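Local coordinates for AvrA (Salmonella typhimurium, PDB 6BE0), which probably transfers acetyl groups from acetyl-CoA to serine and threonine residues of target proteins, as a YopJ-family effector that binds inositol hexakisphosphate and CoA, at residues Y64-T67 against D68-M71. Residues are numbered along the deposited sequence; the frame is centred on the assembly and turned at random.
Sequences YEET and DLEM
Tyr64 O receives the amide of Asp68 at 3.0 Å from Asp68 N, the first rung of an i to i+4 ladder, and the bond is nearly straight. The Asp68 side chain folds back beside that rung, its CG 3.4 Å from Tyr64 O, because CG sits anti to the carbonyl carbon and next to its own backbone N (chi1 -75°). Its two carboxylate oxygens are divided between partners on helix 287-300: OD2 pairs with Arg292 in a salt bridge and OD1 is hydrogen-bonded to Tyr296. The Tyr64 side chain leads away from the next turn; it packs on Leu50 and Arg292, and its hydroxyl is hydrogen-bonded to Glu53 of helix 40-55.

Glu65 contributes mainly its carbonyl, which takes the amide of Leu69, while its side chain starts out away from the next turn and touches Ile123 and Ser184. Glu66 O accepts Glu70 N through a more bent C=O approach, and here the side chains matter as well. The Glu66 chain turns at chi2 (55°), bringing its OE2 to 3.0 Å from Glu70 OE2, with the carboxylate planes turned 44° apart. Two acceptors so close should repel if both are ionised, and the proximity would probably raise the proton affinity of one; solvent at this exposed position probably tempers the effect.

Thr67 O takes the fourth rung, from Met71 N at 2.9 Å. Beside this bond CG2 of Thr67 lies alongside Met71 CG at 4.1 Å, the two side chains pointing the same way, and both touch Tyr296. Met71 also reaches Leu299 and Leu43, so the buried flank joins the helix to both 287-300 and 40-55, while Glu66 and Glu70 lie on the exposed flank. Four successive i to i+4 bonds mark the first turns of an alpha-helix, and the buried and exposed flanks of its side chains make it amphipathic, here at the start of helix 65-82 in the YopJ-family acetyltransferase fold.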
# COMPACT_ATOMS: atom_id res chain seq x y z
N TYR A 64 -7.86 8.14 -11.73
CA TYR A 64 -8.79 7.12 -11.26
C TYR A 64 -9.04 7.21 -9.75
O TYR A 64 -9.77 6.39 -9.19
CB TYR A 64 -8.25 5.73 -11.59
CG TYR A 64 -8.00 5.51 -13.07
CD1 TYR A 64 -9.04 5.20 -13.93
CD2 TYR A 64 -6.72 5.61 -13.60
CE1 TYR A 64 -8.82 5.00 -15.28
CE2 TYR A 64 -6.49 5.41 -14.95
CZ TYR A 64 -7.54 5.10 -15.78
OH TYR A 64 -7.32 4.90 -17.12
N GLU A 65 -8.45 8.21 -9.11
CA GLU A 65 -8.52 8.35 -7.65
C GLU A 65 -9.95 8.41 -7.14
O GLU A 65 -10.31 7.71 -6.19
CB GLU A 65 -7.77 9.61 -7.20
CG GLU A 65 -6.33 9.68 -7.65
CD GLU A 65 -5.59 10.87 -7.06
OE1 GLU A 65 -6.23 11.68 -6.35
OE2 GLU A 65 -4.38 11.00 -7.32
N GLU A 66 -10.77 9.25 -7.77
CA GLU A 66 -12.14 9.45 -7.34
C GLU A 66 -12.94 8.15 -7.37
O GLU A 66 -13.71 7.87 -6.46
CB GLU A 66 -12.82 10.51 -8.21
CG GLU A 66 -14.29 10.74 -7.89
CD GLU A 66 -14.52 11.09 -6.43
OE1 GLU A 66 -13.99 12.13 -5.97
OE2 GLU A 66 -15.22 10.33 -5.73
N THR A 67 -12.74 7.36 -8.42
CA THR A 67 -13.46 6.10 -8.56
C THR A 67 -12.96 5.09 -7.52
O THR A 67 -13.76 4.39 -6.90
CB THR A 67 -13.31 5.51 -9.97
OG1 THR A 67 -13.78 6.46 -10.94
CG2 THR A 67 -14.12 4.22 -10.11
N ASP A 68 -11.64 5.02 -7.34
CA ASP A 68 -11.06 4.16 -6.31
C ASP A 68 -11.66 4.47 -4.95
O ASP A 68 -12.04 3.57 -4.21
CB ASP A 68 -9.54 4.32 -6.26
CG ASP A 68 -8.84 3.63 -7.42
OD1 ASP A 68 -9.47 2.82 -8.12
OD2 ASP A 68 -7.63 3.90 -7.61
N LEU A 69 -11.75 5.76 -4.62
CA LEU A 69 -12.33 6.19 -3.35
C LEU A 69 -13.75 5.67 -3.21
O LEU A 69 -14.12 5.13 -2.16
CB LEU A 69 -12.32 7.72 -3.24
CG LEU A 69 -12.80 8.26 -1.89
CD1 LEU A 69 -11.80 7.95 -0.79
CD2 LEU A 69 -13.07 9.76 -1.96
N GLU A 70 -14.55 5.84 -4.26
CA GLU A 70 -15.95 5.41 -4.23
C GLU A 70 -16.08 3.90 -4.07
O GLU A 70 -16.96 3.42 -3.36
CB GLU A 70 -16.66 5.85 -5.51
CG GLU A 70 -16.87 7.36 -5.63
CD GLU A 70 -17.50 7.76 -6.94
OE1 GLU A 70 -18.31 6.98 -7.49
OE2 GLU A 70 -17.20 8.87 -7.43
N MET A 71 -15.19 3.15 -4.72
CA MET A 71 -15.25 1.70 -4.71
C MET A 71 -14.64 1.10 -3.44
O MET A 71 -14.87 -0.07 -3.13
CB MET A 71 -14.52 1.12 -5.92
CG MET A 71 -15.13 1.48 -7.27
SD MET A 71 -16.88 1.09 -7.39
CE MET A 71 -16.87 -0.66 -6.98